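Local coordinates for MmeI (PDB 5HR4), which is a Type IIL restriction-modification enzyme that probably methylates adenine in DNA at N6, with S-adenosyl-L-methionine as the methyl donor, at residues A[224-229]-A[267-272]; A[660-665]-A[705-710]. All coordinates share one frame; numbering follows the deposited sequence.

Contact 1 (A[224-229]-A[267-272]); sequences DLAHHI and PPAQFD
The first turn of helix 225-235, in the helicase spacer region, packs against the extended loop that leads into helix 273-283. Two projections interlock. The Phe-271 ring rises from the loop, and the helix meets one face and one edge: Leu-225 CD2 lies over the face, 3.6 Å from the ring centroid and 16° off its normal, a CH-pi contact displaced toward the rim. Leu-225 CG, anti to the backbone N (chi1 172°), carries the branch there. Ala-226 CB sits in the ring plane at the edge, 3.8 Å from Phe-271 CD1, while Ile-229 CD1 approaches CE1 obliquely. The second projection is the Ala-226 methyl, which fills a shallow hollow in the loop against Ala-269 O and CB. Tyr-189 of helix 183-200 also touches Ile-229, Ala-269 and Phe-271. An alanine at Phe-271 would take away the ring surface against Leu-225 CD2 and Ala-226 CB and would probably loosen the loop's hold on the helix. Asp-272 OD1 caps Met-275 N as helix 273-283 begins, which runs on to Cys-283 of the calcium site. One water accepts from both segments, 2.6 Å from Ala-226 N and 3.2 Å from Phe-271 N.

Contact 2 (A[660-665]-A[705-710]); sequences NQFITN and PLVLAR
Two helices of the target recognition domain, 656-665 and 705-719, meet here side to side, the last turns of the first against the first turns of the second. Their local axes come within 10.9 Å and run at 128°, a steep crossing between perpendicular and antiparallel. Phe-662 bridges most of that gap. With CG anti to the backbone N (chi1 -171°), its ring reaches out from one helix and brings its far end to the other. Phe-662 CE2 lies 3.6 Å from Leu-706 CB, and Phe-662 CZ touches that same carbon while also meeting Val-707 CG2 at 3.7 Å. The valine methyl comes at the ring edge, in plane. Val-707 stands roughly square to Phe-662, whereas Leu-706 and Phe-662 lie alongside each other, pointing opposite ways. Further along, Leu-706 CD1 turns back to Asn-665 CB, 3.6 Å away, so the leucine lies against two positions on successive turns of the facing helix. Outside the pair, the ring of Phe-654 also meets that of Phe-662, their planes inclined at about 55°. Arg-710 passes obliquely by the ring, NH2 4.4 Å from Phe-662 CD2, but its polar partner is elsewhere: NH1 is hydrogen-bonded to Asn-651 O. No hydrogen bond crosses between the two segments. Their union therefore rests on carbon meeting carbon, with one phenylalanine ring carrying most of the contact against Leu-706 and Val-707, while the arginine's charged end is tied to a backbone carbonyl rather than to the facing helix.

In the fold
Contacts 1 and 2 share no elements and sit in separate parts of the enzyme, their centres about 64 Å apart and both far from the centre of the chain. Each is partly buried and built round one buried phenylalanine, but the settings differ. Contact 1 joins a helix to a loop near the calcium site, about 31 Å from the DNA at the nearest atom; a water between backbone N-H groups adds a polar link to its apolar packing. Contact 2 pairs two helices in the target recognition domain, about 12 Å from the DNA at its nearest atom, and is apolar between them. Neither belongs to the central core; both are peripheral joints.

Contact 1 (A[224-229]-A[267-272])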
loop_
_atom_site.group_PDB
_atom_site.type_symbol
_atom_site.label_atom_id
_atom_site.label_comp_id
_atom_site.label_asym_id
_atom_site.label_seq_id
_atom_site.Cartn_x
_atom_site.Cartn_y
_atom_site.Cartn_z
ATOM N N ASP A 224 -0.784 -42.192 -15.367
ATOM C CA ASP A 224 -0.028 -41.918 -16.583
ATOM C C ASP A 224 -0.110 -40.465 -17.053
ATOM O O ASP A 224 0.508 -40.125 -18.067
ATOM C CB ASP A 224 -0.495 -42.858 -17.709
ATOM C CG ASP A 224 -1.911 -42.545 -18.209
ATOM O OD1 ASP A 224 -2.715 -41.922 -17.471
ATOM O OD2 ASP A 224 -2.223 -42.943 -19.354
ATOM N N LEU A 225 -0.830 -39.596 -16.342
ATOM C CA LEU A 225 -1.099 -38.268 -16.886
ATOM C C LEU A 225 0.179 -37.474 -17.101
ATOM O O LEU A 225 0.303 -36.744 -18.095
ATOM C CB LEU A 225 -2.037 -37.495 -15.967
ATOM C CG LEU A 225 -2.213 -36.040 -16.369
ATOM C CD1 LEU A 225 -2.835 -35.927 -17.778
ATOM C CD2 LEU A 225 -3.081 -35.379 -15.329
ATOM N N ALA A 226 1.144 -37.593 -16.189
ATOM C CA ALA A 226 2.307 -36.726 -16.293
ATOM C C ALA A 226 3.234 -37.142 -17.420
ATOM O O ALA A 226 4.002 -36.300 -17.908
ATOM C CB ALA A 226 3.072 -36.686 -14.977
ATOM N N HIS A 227 3.181 -38.409 -17.846
ATOM C CA HIS A 227 3.972 -38.811 -19.003
ATOM C C HIS A 227 3.453 -38.120 -20.247
ATOM O O HIS A 227 4.223 -37.508 -20.997
ATOM C CB HIS A 227 3.942 -40.333 -19.217
ATOM C CG HIS A 227 4.126 -41.145 -17.975
ATOM N ND1 HIS A 227 4.997 -40.789 -16.968
ATOM C CD2 HIS A 227 3.535 -42.298 -17.573
ATOM C CE1 HIS A 227 4.938 -41.689 -16.000
ATOM N NE2 HIS A 227 4.058 -42.616 -16.341
ATOM N N HIS A 228 2.135 -38.219 -20.480
ATOM C CA HIS A 228 1.526 -37.615 -21.659
ATOM C C HIS A 228 1.708 -36.108 -21.661
ATOM O O HIS A 228 1.943 -35.510 -22.711
ATOM C CB HIS A 228 0.040 -37.954 -21.729
ATOM C CG HIS A 228 -0.248 -39.385 -22.055
ATOM N ND1 HIS A 228 -0.771 -39.779 -23.266
ATOM C CD2 HIS A 228 -0.117 -40.512 -21.319
ATOM C CE1 HIS A 228 -0.943 -41.088 -23.265
ATOM N NE2 HIS A 228 -0.558 -41.558 -22.093
ATOM N N ILE A 229 1.588 -35.463 -20.503
ATOM C CA ILE A 229 1.797 -34.018 -20.502
ATOM C C ILE A 229 3.235 -33.701 -20.905
ATOM O O ILE A 229 3.479 -32.796 -21.710
ATOM C CB ILE A 229 1.394 -33.405 -19.144
ATOM C CG1 ILE A 229 -0.128 -33.453 -19.020
ATOM C CG2 ILE A 229 1.848 -31.956 -19.021
ATOM C CD1 ILE A 229 -0.688 -32.736 -17.810
ATOM N N PRO A 267 11.473 -32.027 -15.779
ATOM C CA PRO A 267 11.234 -33.337 -15.189
ATOM C C PRO A 267 9.753 -33.648 -15.220
ATOM O O PRO A 267 8.924 -32.734 -15.084
ATOM C CB PRO A 267 11.744 -33.181 -13.746
ATOM C CG PRO A 267 11.778 -31.720 -13.497
ATOM C CD PRO A 267 12.057 -31.077 -14.816
ATOM N N PRO A 268 9.380 -34.905 -15.446
ATOM C CA PRO A 268 7.960 -35.274 -15.394
ATOM C C PRO A 268 7.453 -35.307 -13.961
ATOM O O PRO A 268 8.179 -35.657 -13.026
ATOM C CB PRO A 268 7.929 -36.665 -16.028
ATOM C CG PRO A 268 9.305 -37.237 -15.703
ATOM C CD PRO A 268 10.266 -36.070 -15.646
ATOM N N ALA A 269 6.194 -34.918 -13.792
ATOM C CA ALA A 269 5.551 -34.850 -12.488
ATOM C C ALA A 269 4.842 -36.177 -12.216
ATOM O O ALA A 269 5.151 -37.199 -12.838
ATOM C CB ALA A 269 4.572 -33.666 -12.440
ATOM N N GLN A 270 3.882 -36.170 -11.288
ATOM C CA GLN A 270 3.074 -37.348 -11.006
ATOM C C GLN A 270 1.726 -36.898 -10.468
ATOM O O GLN A 270 1.662 -36.010 -9.613
ATOM C CB GLN A 270 3.761 -38.292 -10.013
ATOM C CG GLN A 270 2.980 -39.577 -9.759
ATOM C CD GLN A 270 2.840 -40.464 -10.996
ATOM O OE1 GLN A 270 2.896 -39.999 -12.133
ATOM N NE2 GLN A 270 2.665 -41.757 -10.771
ATOM N N PHE A 271 0.661 -37.496 -10.987
ATOM C CA PHE A 271 -0.701 -37.119 -10.656
ATOM C C PHE A 271 -1.413 -38.307 -10.011
ATOM O O PHE A 271 -0.969 -39.453 -10.106
ATOM C CB PHE A 271 -1.478 -36.650 -11.911
ATOM C CG PHE A 271 -1.074 -35.286 -12.431
ATOM C CD1 PHE A 271 0.006 -35.141 -13.285
ATOM C CD2 PHE A 271 -1.815 -34.156 -12.114
ATOM C CE1 PHE A 271 0.366 -33.884 -13.780
ATOM C CE2 PHE A 271 -1.459 -32.891 -12.609
ATOM C CZ PHE A 271 -0.364 -32.763 -13.436
ATOM N N ASP A 272 -2.526 -38.023 -9.335
ATOM C CA ASP A 272 -3.445 -39.094 -8.972
ATOM C C ASP A 272 -4.856 -38.739 -9.438
ATOM O O ASP A 272 -5.040 -37.807 -10.235
ATOM C CB ASP A 272 -3.397 -39.362 -7.466
ATOM C CG ASP A 272 -3.863 -38.169 -6.640
ATOM O OD1 ASP A 272 -4.007 -37.059 -7.205
ATOM O OD2 ASP A 272 -4.081 -38.345 -5.415
HETATM O O HOH W 1 0.622 -38.850 -13.924
#

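Contact 2 (A[660-665]-A[705-710])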
loop_
_atom_site.group_PDB
_atom_site.type_symbol
_atom_site.label_atom_id
_atom_site.label_comp_id
_atom_site.label_asym_id
_atom_site.label_seq_id
_atom_site.Cartn_x
_atom_site.Cartn_y
_atom_site.Cartn_z
ATOM N N ASN A 660 -12.436 -6.710 40.572
ATOM C CA ASN A 660 -13.201 -7.151 41.735
ATOM C C ASN A 660 -12.931 -8.613 42.056
ATOM O O ASN A 660 -12.790 -8.964 43.230
ATOM C CB ASN A 660 -14.696 -6.904 41.542
ATOM C CG ASN A 660 -15.018 -5.426 41.403
ATOM O OD1 ASN A 660 -14.247 -4.565 41.834
ATOM N ND2 ASN A 660 -16.147 -5.124 40.776
ATOM N N GLN A 661 -12.844 -9.483 41.049
ATOM C CA GLN A 661 -12.536 -10.880 41.350
ATOM C C GLN A 661 -11.187 -10.983 42.046
ATOM O O GLN A 661 -11.058 -11.648 43.078
ATOM C CB GLN A 661 -12.563 -11.731 40.078
ATOM N N PHE A 662 -10.192 -10.254 41.529
ATOM C CA PHE A 662 -8.822 -10.300 42.044
ATOM C C PHE A 662 -8.724 -9.744 43.459
ATOM O O PHE A 662 -7.940 -10.245 44.272
ATOM C CB PHE A 662 -7.899 -9.526 41.091
ATOM C CG PHE A 662 -6.424 -9.669 41.384
ATOM C CD1 PHE A 662 -5.774 -8.783 42.235
ATOM C CD2 PHE A 662 -5.673 -10.663 40.769
ATOM C CE1 PHE A 662 -4.405 -8.910 42.490
ATOM C CE2 PHE A 662 -4.308 -10.791 41.022
ATOM C CZ PHE A 662 -3.680 -9.916 41.881
ATOM N N ILE A 663 -9.485 -8.695 43.775
ATOM C CA ILE A 663 -9.395 -8.109 45.114
ATOM C C ILE A 663 -9.971 -9.056 46.160
ATOM O O ILE A 663 -9.357 -9.287 47.206
ATOM C CB ILE A 663 -10.087 -6.738 45.174
ATOM C CG1 ILE A 663 -9.160 -5.651 44.645
ATOM C CG2 ILE A 663 -10.479 -6.420 46.619
ATOM C CD1 ILE A 663 -7.903 -5.529 45.454
ATOM N N THR A 664 -11.163 -9.608 45.911
ATOM C CA THR A 664 -11.727 -10.534 46.885
ATOM C C THR A 664 -10.784 -11.711 47.105
ATOM O O THR A 664 -10.508 -12.095 48.249
ATOM C CB THR A 664 -13.117 -11.014 46.448
ATOM O OG1 THR A 664 -12.986 -12.046 45.466
ATOM C CG2 THR A 664 -13.950 -9.862 45.875
ATOM N N ASN A 665 -10.239 -12.258 46.020
ATOM C CA ASN A 665 -9.265 -13.337 46.118
ATOM C C ASN A 665 -7.967 -12.918 46.799
ATOM O O ASN A 665 -7.277 -13.781 47.336
ATOM C CB ASN A 665 -8.955 -13.881 44.725
ATOM C CG ASN A 665 -10.025 -14.805 44.221
ATOM O OD1 ASN A 665 -10.786 -15.368 45.011
ATOM N ND2 ASN A 665 -10.099 -14.973 42.902
ATOM N N PRO A 705 0.343 -13.971 46.716
ATOM C CA PRO A 705 0.657 -14.933 45.644
ATOM C C PRO A 705 0.098 -14.535 44.293
ATOM O O PRO A 705 0.811 -14.553 43.281
ATOM C CB PRO A 705 0.005 -16.235 46.127
ATOM C CG PRO A 705 -0.351 -16.002 47.572
ATOM C CD PRO A 705 -0.577 -14.530 47.716
ATOM N N LEU A 706 -1.193 -14.201 44.258
ATOM C CA LEU A 706 -1.821 -13.817 43.001
ATOM C C LEU A 706 -1.027 -12.731 42.282
ATOM O O LEU A 706 -0.843 -12.797 41.056
ATOM C CB LEU A 706 -3.249 -13.363 43.257
ATOM C CG LEU A 706 -4.252 -14.486 43.495
ATOM C CD1 LEU A 706 -5.647 -13.948 43.234
ATOM C CD2 LEU A 706 -3.976 -15.672 42.604
ATOM N N VAL A 707 -0.524 -11.738 43.021
ATOM C CA VAL A 707 0.313 -10.720 42.390
ATOM C C VAL A 707 1.614 -11.331 41.913
ATOM O O VAL A 707 2.033 -11.114 40.767
ATOM C CB VAL A 707 0.585 -9.544 43.336
ATOM C CG1 VAL A 707 1.363 -8.465 42.583
ATOM C CG2 VAL A 707 -0.718 -8.996 43.890
ATOM N N LEU A 708 2.280 -12.087 42.794
ATOM C CA LEU A 708 3.545 -12.726 42.457
ATOM C C LEU A 708 3.428 -13.530 41.172
ATOM O O LEU A 708 4.329 -13.501 40.327
ATOM C CB LEU A 708 3.986 -13.610 43.620
ATOM C CG LEU A 708 5.341 -13.427 44.319
ATOM C CD1 LEU A 708 5.954 -12.059 44.066
ATOM C CD2 LEU A 708 5.174 -13.666 45.822
ATOM N N ALA A 709 2.311 -14.235 40.984
ATOM C CA ALA A 709 2.135 -14.961 39.733
ATOM C C ALA A 709 2.046 -14.009 38.538
ATOM O O ALA A 709 2.544 -14.328 37.451
ATOM C CB ALA A 709 0.905 -15.859 39.809
ATOM N N ARG A 710 1.420 -12.836 38.709
ATOM C CA ARG A 710 1.449 -11.853 37.628
ATOM C C ARG A 710 2.882 -11.439 37.317
ATOM O O ARG A 710 3.310 -11.487 36.154
ATOM C CB ARG A 710 0.591 -10.619 37.964
ATOM C CG ARG A 710 -0.923 -10.867 37.920
ATOM C CD ARG A 710 -1.294 -11.758 36.756
ATOM N NE ARG A 710 -2.695 -12.179 36.802
ATOM C CZ ARG A 710 -3.729 -11.396 36.492
ATOM N NH1 ARG A 710 -3.527 -10.128 36.127
ATOM N NH2 ARG A 710 -4.968 -11.883 36.550
#